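Local coordinates for conjugal transfer protein TRWB (Escherichia coli, PDB 1E9R) that acts as the coupling protein of bacterial conjugation, a hexamer resembling ring helicases that probably uses ATP to drive DNA transfer, at residues B[14-20]-B[362-368]; B[21-26]-B[412-418]; B[354-360]-B[390-394]. All coordinates share one frame; numbering follows the deposited sequence.

From the N terminus, residues 14-20 come first and lie along 362-368, which closes a very long loop in interaction 1. The chain then turns a corner, and 21-26 pairs with 412-418 in interaction 2. This adds strand 23-24 to the edge of the large mixed sheet, beside strand 415-419. Helix 350-360 runs straight into strand 362-368, and its last two turns meet 390-394 in interaction 3. That closes a short loop around the antiparallel hairpin. Interaction 1 crosses both of the others, whereas interaction 3 is nested inside interaction 2. Thr21 links the sites: its N meets Glu362 O and its OG1 meets Leu360 O.

Interaction 1: residues B[14-20]-B[362-368]; sequences FKRFLRG and EHEVERD
Two classic beta bulges mark the pairing of strand 16-18 with strand 362-368: Lys15 and Arg16 both face Glu366, and Leu18 and Arg19 both face Glu364. The strands run antiparallel, with 16-18 at one side of a three-stranded sheet that 384-390 completes. At the first bulge Glu366 O takes two donors, Lys15 N at 2.8 Å and Arg16 N at 3.2 Å. Glu366 N returns a bond to Arg16 O. At the second, Leu18 N reaches Glu364 O at 2.9 Å, and Arg19 N adds a weak, longer bond to the same oxygen. Glu364 N donates to Arg19 O at 2.7 Å. Val365, between the bulges, puts CG2 over one face of the Phe14 ring, 3.6 Å from its centroid, a CH-pi contact. The face with Arg16, Glu366, Arg19 and Glu364 carries two salt bridges. Arg16 NH1 and Glu366 OE1 form a salt bridge whose hydrogen bond is weak. Arg19 and Glu364 lie side by side and point the same way. Arg19 NH1 meets Glu364 OE1 at 2.9 Å, coming from 40° above the carboxylate plane. Its NE and NH2 bind Glu396 OE2 and Arg390 O of a neighbouring subunit. One buried guanidinium thus serves both the sheet and the subunit interface, and the nearby carboxylates probably offset its charge.

Interaction 2: residues B[21-26]-B[412-418]; sequences TRIVSG and NRPIAKV. With SO4 (sulfate ion), chain J.
Arg22 has CG anti to its carbonyl carbon, and a bend at chi3 (-65°) brings the guanidinium back against Pro414 and Asn412. Pro414 CD lies over one guanidinium face, 3.7 Å from Arg22 NH2. At the guanidinium edge the same NH2 comes within 3.0 Å of Asn412 O. With an alanine here the guanidinium is gone, which would probably uncover Pro414 CD and leave Asn412 O without this charged neighbour. Deeper in, Ile415 holds CG1 between its backbone N and carbonyl carbon (chi1 65°). From there CG1 packs on Ile23 CG1 at 3.9 Å, and Ile415 CD1 reaches Thr21 CG2 at 3.8 Å. The backbones pair in parallel at Ile23 and Ile415, at the end of the large mixed sheet that carries the P-loop NTPase family fold. Ile415 N donates to Arg22 O at 2.7 Å. Val24 N donates to Ile415 O at 2.8 Å. A water bridges Arg22 N and Arg413 O just before this pairing. On the side away from the isoleucines, Val24 CB rests near Pro414 CG. Ser25 follows as the N-cap of helix 26-33. Its OG caps Lys28 N and also donates to sulfate O4 at 3.1 Å; Arg31 NH1 binds the same ion, which probably came from the crystallisation liquor. The chemistry implies a short edge strand with two backbone bonds to its neighbour across this contact, apolar contacts on both faces, and a sulfate at the N-terminal end of the helix that follows.

Interaction 3: residues B[354-360]-B[390-394]; sequences EDMSLSL and RVVMP
Arg390, at the end of strand 384-390, reaches over the last turns of helix 350-360 and joins them to the segment leading into helix 394-398. The contact packs helix 350-360 against the loop between strand 384-390 and helix 394-398, within the P-loop NTPase-clan domain. Arg390 CB faces Ser357 OG, and CG and CD each lie 3.4 Å from that oxygen. A bend at chi2 (-63°) keeps the aliphatic part close to it. NE lies near Leu358 CA, which sits over the centre of one guanidinium face, and CZ faces Glu354 OE2. At the tip, NH1 donates to Ser357 OG at 2.7 Å, close to the guanidinium plane. NH1 also makes a weak bond to Glu354 OE1. NH2 forms the stronger half of the salt bridge, 2.9 Å to Glu354 OE2 on its syn side. The carboxylate plane is turned 48° from the guanidinium. Ser357 OG donates a hydrogen bond to Val392 O at 2.7 Å, in the carbonyl plane. The hydroxyl is therefore fixed as acceptor from the arginine and donor to the loop. Pro394 CG packs beside Glu354 OE1, and Met393 just before it takes the N-cap position of the next helix. A water accepts from Val392 N and lies within hydrogen-bonding distance of Ser357 O. Toward the C-terminal end of the helix the contact is apolar: Leu360 CD2 lies 3.7 Å from Val392 CG2.

Interaction 1: residues B[14-20]-B[362-368]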
loop_
_atom_site.group_PDB
_atom_site.type_symbol
_atom_site.label_atom_id
_atom_site.label_comp_id
_atom_site.label_asym_id
_atom_site.label_seq_id
_atom_site.Cartn_x
_atom_site.Cartn_y
_atom_site.Cartn_z
ATOM N N PHE B 14 26.789 -34.314 -6.319
ATOM C CA PHE B 14 27.740 -33.446 -6.990
ATOM C C PHE B 14 29.205 -33.767 -6.716
ATOM O O PHE B 14 29.544 -34.488 -5.775
ATOM C CB PHE B 14 27.474 -31.985 -6.639
ATOM C CG PHE B 14 27.372 -31.707 -5.163
ATOM C CD1 PHE B 14 26.168 -31.906 -4.486
ATOM C CD2 PHE B 14 28.463 -31.200 -4.456
ATOM C CE1 PHE B 14 26.043 -31.597 -3.122
ATOM C CE2 PHE B 14 28.353 -30.889 -3.097
ATOM C CZ PHE B 14 27.133 -31.089 -2.427
ATOM N N LYS B 15 30.070 -33.205 -7.552
ATOM C CA LYS B 15 31.501 -33.424 -7.445
ATOM C C LYS B 15 32.095 -32.562 -6.348
ATOM O O LYS B 15 32.679 -33.084 -5.399
ATOM C CB LYS B 15 32.182 -33.099 -8.783
ATOM C CG LYS B 15 33.502 -33.833 -9.043
ATOM C CD LYS B 15 34.121 -33.390 -10.379
ATOM C CE LYS B 15 35.222 -34.341 -10.867
ATOM N NZ LYS B 15 36.359 -34.457 -9.909
ATOM N N ARG B 16 31.919 -31.247 -6.463
ATOM C CA ARG B 16 32.493 -30.312 -5.499
ATOM C C ARG B 16 31.578 -29.221 -4.973
ATOM O O ARG B 16 30.864 -28.575 -5.730
ATOM C CB ARG B 16 33.716 -29.650 -6.118
ATOM C CG ARG B 16 34.270 -28.469 -5.347
ATOM C CD ARG B 16 35.495 -27.932 -6.070
ATOM N NE ARG B 16 36.489 -28.995 -6.139
ATOM C CZ ARG B 16 37.284 -29.269 -7.169
ATOM N NH1 ARG B 16 37.237 -28.555 -8.290
ATOM N NH2 ARG B 16 38.137 -30.282 -7.068
ATOM N N PHE B 17 31.629 -29.011 -3.663
ATOM C CA PHE B 17 30.834 -27.981 -3.012
ATOM C C PHE B 17 31.650 -26.699 -3.055
ATOM O O PHE B 17 32.818 -26.699 -2.680
ATOM C CB PHE B 17 30.546 -28.370 -1.560
ATOM C CG PHE B 17 29.975 -27.255 -0.733
ATOM C CD1 PHE B 17 30.809 -26.300 -0.157
ATOM C CD2 PHE B 17 28.600 -27.128 -0.561
ATOM C CE1 PHE B 17 30.278 -25.230 0.577
ATOM C CE2 PHE B 17 28.065 -26.065 0.167
ATOM C CZ PHE B 17 28.910 -25.114 0.736
ATOM N N LEU B 18 31.041 -25.608 -3.511
ATOM C CA LEU B 18 31.742 -24.334 -3.607
ATOM C C LEU B 18 31.416 -23.353 -2.491
ATOM O O LEU B 18 32.291 -22.956 -1.735
ATOM C CB LEU B 18 31.450 -23.673 -4.955
ATOM C CG LEU B 18 32.081 -24.355 -6.164
ATOM C CD1 LEU B 18 31.578 -23.741 -7.465
ATOM C CD2 LEU B 18 33.585 -24.215 -6.043
ATOM N N ARG B 19 30.158 -22.951 -2.387
ATOM C CA ARG B 19 29.771 -21.982 -1.362
ATOM C C ARG B 19 28.300 -22.089 -0.989
ATOM O O ARG B 19 27.519 -22.744 -1.678
ATOM C CB ARG B 19 30.074 -20.556 -1.854
ATOM C CG ARG B 19 30.262 -20.466 -3.362
ATOM C CD ARG B 19 29.334 -19.487 -4.061
ATOM N NE ARG B 19 29.654 -18.089 -3.805
ATOM C CZ ARG B 19 29.501 -17.099 -4.689
ATOM N NH1 ARG B 19 29.040 -17.336 -5.913
ATOM N NH2 ARG B 19 29.792 -15.855 -4.336
ATOM N N GLY B 20 27.923 -21.436 0.105
ATOM C CA GLY B 20 26.536 -21.468 0.530
ATOM C C GLY B 20 26.243 -22.367 1.721
ATOM O O GLY B 20 27.088 -22.560 2.607
ATOM N N GLU B 362 20.660 -21.524 -0.423
ATOM C CA GLU B 362 21.173 -22.217 -1.608
ATOM C C GLU B 362 22.656 -22.525 -1.441
ATOM O O GLU B 362 23.319 -22.035 -0.522
ATOM C CB GLU B 362 21.075 -21.347 -2.868
ATOM C CG GLU B 362 19.761 -20.677 -3.154
ATOM C CD GLU B 362 19.739 -20.082 -4.558
ATOM O OE1 GLU B 362 20.713 -19.382 -4.938
ATOM O OE2 GLU B 362 18.741 -20.315 -5.281
ATOM N N HIS B 363 23.173 -23.324 -2.363
ATOM C CA HIS B 363 24.591 -23.645 -2.375
ATOM C C HIS B 363 25.044 -23.580 -3.833
ATOM O O HIS B 363 24.225 -23.712 -4.741
ATOM C CB HIS B 363 24.860 -25.042 -1.754
ATOM C CG HIS B 363 24.251 -26.196 -2.499
ATOM N ND1 HIS B 363 24.127 -27.449 -1.939
ATOM C CD2 HIS B 363 23.774 -26.304 -3.763
ATOM C CE1 HIS B 363 23.601 -28.279 -2.825
ATOM N NE2 HIS B 363 23.379 -27.609 -3.941
ATOM N N GLU B 364 26.321 -23.302 -4.063
ATOM C CA GLU B 364 26.824 -23.297 -5.423
ATOM C C GLU B 364 27.640 -24.584 -5.448
ATOM O O GLU B 364 28.398 -24.867 -4.520
ATOM C CB GLU B 364 27.675 -22.070 -5.708
ATOM C CG GLU B 364 27.900 -21.889 -7.189
ATOM C CD GLU B 364 28.299 -20.492 -7.545
ATOM O OE1 GLU B 364 29.289 -20.003 -6.971
ATOM O OE2 GLU B 364 27.619 -19.882 -8.400
ATOM N N VAL B 365 27.482 -25.351 -6.516
ATOM C CA VAL B 365 28.095 -26.663 -6.618
ATOM C C VAL B 365 28.568 -27.008 -8.040
ATOM O O VAL B 365 28.082 -26.432 -9.007
ATOM C CB VAL B 365 27.018 -27.682 -6.119
ATOM C CG1 VAL B 365 27.108 -28.965 -6.856
ATOM C CG2 VAL B 365 27.136 -27.876 -4.616
ATOM N N GLU B 366 29.528 -27.931 -8.162
ATOM C CA GLU B 366 30.019 -28.376 -9.477
ATOM C C GLU B 366 29.605 -29.830 -9.659
ATOM O O GLU B 366 29.807 -30.652 -8.761
ATOM C CB GLU B 366 31.542 -28.269 -9.581
ATOM C CG GLU B 366 32.066 -26.862 -9.424
ATOM C CD GLU B 366 33.551 -26.749 -9.698
ATOM O OE1 GLU B 366 34.315 -27.625 -9.238
ATOM O OE2 GLU B 366 33.956 -25.770 -10.362
ATOM N N ARG B 367 29.031 -30.144 -10.819
ATOM C CA ARG B 367 28.567 -31.499 -11.114
ATOM C C ARG B 367 29.041 -32.066 -12.451
ATOM O O ARG B 367 29.282 -31.326 -13.402
ATOM C CB ARG B 367 27.042 -31.533 -11.093
ATOM C CG ARG B 367 26.459 -32.337 -9.967
ATOM C CD ARG B 367 25.016 -32.635 -10.255
ATOM N NE ARG B 367 24.208 -31.425 -10.266
ATOM C CZ ARG B 367 23.715 -30.836 -9.178
ATOM N NH1 ARG B 367 23.941 -31.339 -7.968
ATOM N NH2 ARG B 367 22.984 -29.738 -9.305
ATOM N N ASP B 368 29.160 -33.389 -12.517
ATOM C CA ASP B 368 29.572 -34.057 -13.745
ATOM C C ASP B 368 28.367 -34.088 -14.658
ATOM O O ASP B 368 27.304 -34.559 -14.264
ATOM C CB ASP B 368 30.030 -35.488 -13.454
ATOM C CG ASP B 368 31.455 -35.549 -12.919
ATOM O OD1 ASP B 368 32.165 -34.521 -12.999
ATOM O OD2 ASP B 368 31.871 -36.624 -12.428
#

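Interaction 2: residues B[21-26]-B[412-418]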
loop_
_atom_site.group_PDB
_atom_site.type_symbol
_atom_site.label_atom_id
_atom_site.label_comp_id
_atom_site.label_asym_id
_atom_site.label_seq_id
_atom_site.Cartn_x
_atom_site.Cartn_y
_atom_site.Cartn_z
ATOM N N THR B 21 25.035 -22.918 1.736
ATOM C CA THR B 21 24.589 -23.792 2.811
ATOM C C THR B 21 25.052 -25.232 2.637
ATOM O O THR B 21 24.880 -25.833 1.575
ATOM C CB THR B 21 23.042 -23.787 2.926
ATOM O OG1 THR B 21 22.606 -22.503 3.383
ATOM C CG2 THR B 21 22.563 -24.860 3.901
ATOM N N ARG B 22 25.636 -25.785 3.693
ATOM C CA ARG B 22 26.103 -27.157 3.659
ATOM C C ARG B 22 25.089 -28.007 4.391
ATOM O O ARG B 22 24.626 -27.632 5.459
ATOM C CB ARG B 22 27.453 -27.274 4.360
ATOM C CG ARG B 22 28.587 -26.522 3.685
ATOM C CD ARG B 22 29.806 -26.483 4.583
ATOM N NE ARG B 22 29.569 -25.721 5.810
ATOM C CZ ARG B 22 30.343 -25.785 6.892
ATOM N NH1 ARG B 22 31.403 -26.582 6.908
ATOM N NH2 ARG B 22 30.068 -25.043 7.955
ATOM N N ILE B 23 24.708 -29.135 3.813
ATOM C CA ILE B 23 23.782 -30.012 4.506
ATOM C C ILE B 23 24.581 -31.263 4.814
ATOM O O ILE B 23 25.311 -31.781 3.975
ATOM C CB ILE B 23 22.517 -30.334 3.678
ATOM C CG1 ILE B 23 21.575 -31.208 4.520
ATOM C CG2 ILE B 23 22.891 -30.972 2.358
ATOM C CD1 ILE B 23 20.205 -31.453 3.901
ATOM N N VAL B 24 24.447 -31.722 6.047
ATOM C CA VAL B 24 25.186 -32.865 6.541
ATOM C C VAL B 24 24.183 -33.854 7.127
ATOM O O VAL B 24 22.995 -33.541 7.237
ATOM C CB VAL B 24 26.210 -32.335 7.594
ATOM C CG1 VAL B 24 25.929 -32.866 8.974
ATOM C CG2 VAL B 24 27.589 -32.640 7.150
ATOM N N SER B 25 24.638 -35.055 7.470
ATOM C CA SER B 25 23.748 -36.064 8.048
ATOM C C SER B 25 23.549 -35.732 9.525
ATOM O O SER B 25 24.391 -35.071 10.136
ATOM C CB SER B 25 24.365 -37.462 7.928
ATOM O OG SER B 25 25.422 -37.636 8.865
ATOM N N GLY B 26 22.443 -36.177 10.105
ATOM C CA GLY B 26 22.223 -35.894 11.508
ATOM C C GLY B 26 23.414 -36.358 12.330
ATOM O O GLY B 26 23.920 -35.637 13.195
ATOM N N ASN B 412 28.694 -20.628 11.340
ATOM C CA ASN B 412 29.081 -21.455 10.211
ATOM C C ASN B 412 28.921 -22.943 10.491
ATOM O O ASN B 412 29.896 -23.680 10.603
ATOM C CB ASN B 412 30.521 -21.117 9.835
ATOM C CG ASN B 412 30.945 -21.758 8.550
ATOM O OD1 ASN B 412 30.179 -21.816 7.593
ATOM N ND2 ASN B 412 32.185 -22.232 8.507
ATOM N N ARG B 413 27.670 -23.373 10.607
ATOM C CA ARG B 413 27.346 -24.771 10.866
ATOM C C ARG B 413 26.503 -25.306 9.731
ATOM O O ARG B 413 25.625 -24.612 9.223
ATOM C CB ARG B 413 26.507 -24.918 12.132
ATOM C CG ARG B 413 26.953 -24.095 13.295
ATOM C CD ARG B 413 28.053 -24.762 14.049
ATOM N NE ARG B 413 28.341 -24.023 15.268
ATOM C CZ ARG B 413 29.206 -24.422 16.193
ATOM N NH1 ARG B 413 29.875 -25.566 16.032
ATOM N NH2 ARG B 413 29.395 -23.677 17.282
ATOM N N PRO B 414 26.758 -26.545 9.308
ATOM C CA PRO B 414 25.922 -27.058 8.224
ATOM C C PRO B 414 24.549 -27.378 8.825
ATOM O O PRO B 414 24.396 -27.389 10.047
ATOM C CB PRO B 414 26.675 -28.306 7.773
ATOM C CG PRO B 414 27.343 -28.764 9.031
ATOM C CD PRO B 414 27.855 -27.473 9.620
ATOM N N ILE B 415 23.550 -27.610 7.980
ATOM C CA ILE B 415 22.221 -27.941 8.472
ATOM C C ILE B 415 22.044 -29.448 8.314
ATOM O O ILE B 415 22.760 -30.087 7.537
ATOM C CB ILE B 415 21.110 -27.222 7.674
ATOM C CG1 ILE B 415 21.100 -27.734 6.234
ATOM C CG2 ILE B 415 21.315 -25.714 7.727
ATOM C CD1 ILE B 415 19.980 -27.183 5.381
ATOM N N ALA B 416 21.087 -30.012 9.045
ATOM C CA ALA B 416 20.835 -31.442 8.984
ATOM C C ALA B 416 19.349 -31.786 9.107
ATOM O O ALA B 416 18.618 -31.143 9.853
ATOM C CB ALA B 416 21.616 -32.131 10.092
ATOM N N LYS B 417 18.907 -32.795 8.361
ATOM C CA LYS B 417 17.529 -33.255 8.425
ATOM C C LYS B 417 17.573 -34.373 9.458
ATOM O O LYS B 417 18.165 -35.429 9.228
ATOM C CB LYS B 417 17.089 -33.794 7.069
ATOM C CG LYS B 417 15.645 -34.271 6.992
ATOM C CD LYS B 417 15.371 -34.838 5.606
ATOM C CE LYS B 417 14.017 -35.502 5.529
ATOM N NZ LYS B 417 13.770 -36.107 4.194
ATOM N N VAL B 418 16.965 -34.123 10.609
ATOM C CA VAL B 418 16.958 -35.072 11.711
ATOM C C VAL B 418 15.535 -35.379 12.160
ATOM O O VAL B 418 14.641 -34.548 12.024
ATOM C CB VAL B 418 17.754 -34.493 12.908
ATOM C CG1 VAL B 418 17.598 -35.372 14.130
ATOM C CG2 VAL B 418 19.214 -34.380 12.545
HETATM S S SO4 J . 28.507 -39.866 8.482
HETATM O O1 SO4 J . 27.810 -40.214 9.742
HETATM O O2 SO4 J . 29.457 -38.762 8.707
HETATM O O3 SO4 J . 29.231 -41.053 7.982
HETATM O O4 SO4 J . 27.531 -39.439 7.460
HETATM O O HOH W 1 25.481 -24.231 6.431
#

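Interaction 3: residues B[354-360]-B[390-394]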
loop_
_atom_site.group_PDB
_atom_site.type_symbol
_atom_site.label_atom_id
_atom_site.label_comp_id
_atom_site.label_asym_id
_atom_site.label_seq_id
_atom_site.Cartn_x
_atom_site.Cartn_y
_atom_site.Cartn_z
ATOM N N GLU B 354 8.222 -21.547 0.707
ATOM C CA GLU B 354 9.237 -20.851 -0.069
ATOM C C GLU B 354 10.128 -20.053 0.891
ATOM O O GLU B 354 11.332 -19.977 0.727
ATOM C CB GLU B 354 8.568 -19.913 -1.063
ATOM C CG GLU B 354 9.495 -18.826 -1.577
ATOM C CD GLU B 354 10.651 -19.363 -2.390
ATOM O OE1 GLU B 354 10.589 -20.529 -2.846
ATOM O OE2 GLU B 354 11.622 -18.601 -2.580
ATOM N N ASP B 355 9.506 -19.459 1.894
ATOM C CA ASP B 355 10.185 -18.671 2.921
ATOM C C ASP B 355 11.182 -19.576 3.664
ATOM O O ASP B 355 12.355 -19.232 3.835
ATOM C CB ASP B 355 9.104 -18.116 3.883
ATOM C CG ASP B 355 9.655 -17.197 4.977
ATOM O OD1 ASP B 355 10.862 -16.866 4.987
ATOM O OD2 ASP B 355 8.845 -16.801 5.843
ATOM N N MET B 356 10.697 -20.736 4.100
ATOM C CA MET B 356 11.525 -21.692 4.819
ATOM C C MET B 356 12.649 -22.220 3.922
ATOM O O MET B 356 13.791 -22.360 4.361
ATOM C CB MET B 356 10.647 -22.833 5.355
ATOM C CG MET B 356 9.759 -22.406 6.528
ATOM S SD MET B 356 10.723 -21.686 7.967
ATOM C CE MET B 356 11.002 -19.880 7.487
ATOM N N SER B 357 12.325 -22.496 2.664
ATOM C CA SER B 357 13.319 -22.969 1.708
ATOM C C SER B 357 14.428 -21.929 1.564
ATOM O O SER B 357 15.617 -22.247 1.663
ATOM C CB SER B 357 12.665 -23.205 0.348
ATOM O OG SER B 357 13.643 -23.401 -0.661
ATOM N N LEU B 358 14.025 -20.682 1.326
ATOM C CA LEU B 358 14.966 -19.578 1.171
ATOM C C LEU B 358 15.809 -19.419 2.434
ATOM O O LEU B 358 17.017 -19.226 2.345
ATOM C CB LEU B 358 14.207 -18.274 0.907
ATOM C CG LEU B 358 14.838 -17.113 0.123
ATOM C CD1 LEU B 358 14.499 -15.805 0.810
ATOM C CD2 LEU B 358 16.330 -17.264 0.009
ATOM N N SER B 359 15.173 -19.494 3.604
ATOM C CA SER B 359 15.879 -19.359 4.882
ATOM C C SER B 359 16.989 -20.400 5.006
ATOM O O SER B 359 18.086 -20.091 5.488
ATOM C CB SER B 359 14.915 -19.519 6.062
ATOM O OG SER B 359 13.959 -18.469 6.117
ATOM N N LEU B 360 16.690 -21.632 4.590
ATOM C CA LEU B 360 17.664 -22.713 4.631
ATOM C C LEU B 360 18.812 -22.337 3.693
ATOM O O LEU B 360 19.973 -22.614 3.980
ATOM C CB LEU B 360 17.003 -24.036 4.216
ATOM C CG LEU B 360 16.569 -24.998 5.341
ATOM C CD1 LEU B 360 16.474 -24.294 6.657
ATOM C CD2 LEU B 360 15.240 -25.624 4.998
ATOM N N ARG B 390 18.633 -24.546 -4.299
ATOM C CA ARG B 390 18.168 -24.617 -2.920
ATOM C C ARG B 390 18.612 -25.936 -2.331
ATOM O O ARG B 390 18.422 -26.989 -2.934
ATOM C CB ARG B 390 16.634 -24.559 -2.834
ATOM C CG ARG B 390 16.002 -23.222 -3.168
ATOM C CD ARG B 390 16.427 -22.124 -2.199
ATOM N NE ARG B 390 15.980 -20.816 -2.668
ATOM C CZ ARG B 390 14.709 -20.414 -2.682
ATOM N NH1 ARG B 390 13.732 -21.207 -2.241
ATOM N NH2 ARG B 390 14.408 -19.220 -3.172
ATOM N N VAL B 391 19.211 -25.887 -1.156
ATOM C CA VAL B 391 19.626 -27.108 -0.502
ATOM C C VAL B 391 18.345 -27.911 -0.239
ATOM O O VAL B 391 18.304 -29.133 -0.416
ATOM C CB VAL B 391 20.360 -26.775 0.813
ATOM C CG1 VAL B 391 20.623 -28.037 1.626
ATOM C CG2 VAL B 391 21.674 -26.070 0.487
ATOM N N VAL B 392 17.290 -27.202 0.156
ATOM C CA VAL B 392 15.988 -27.810 0.433
ATOM C C VAL B 392 14.938 -27.081 -0.392
ATOM O O VAL B 392 14.781 -25.870 -0.250
ATOM C CB VAL B 392 15.594 -27.665 1.917
ATOM C CG1 VAL B 392 14.264 -28.360 2.164
ATOM C CG2 VAL B 392 16.686 -28.234 2.811
ATOM N N MET B 393 14.234 -27.813 -1.251
ATOM C CA MET B 393 13.196 -27.238 -2.105
ATOM C C MET B 393 11.926 -26.945 -1.327
ATOM O O MET B 393 11.621 -27.619 -0.348
ATOM C CB MET B 393 12.837 -28.203 -3.234
ATOM C CG MET B 393 13.573 -27.994 -4.532
ATOM S SD MET B 393 13.125 -29.283 -5.713
ATOM C CE MET B 393 11.613 -28.631 -6.455
ATOM N N PRO B 394 11.166 -25.924 -1.745
ATOM C CA PRO B 394 9.930 -25.619 -1.025
ATOM C C PRO B 394 9.042 -26.866 -0.985
ATOM O O PRO B 394 8.401 -27.147 0.027
ATOM C CB PRO B 394 9.326 -24.498 -1.858
ATOM C CG PRO B 394 10.550 -23.761 -2.329
ATOM C CD PRO B 394 11.453 -24.892 -2.758
HETATM O O HOH W 2 17.196 -24.405 0.828
#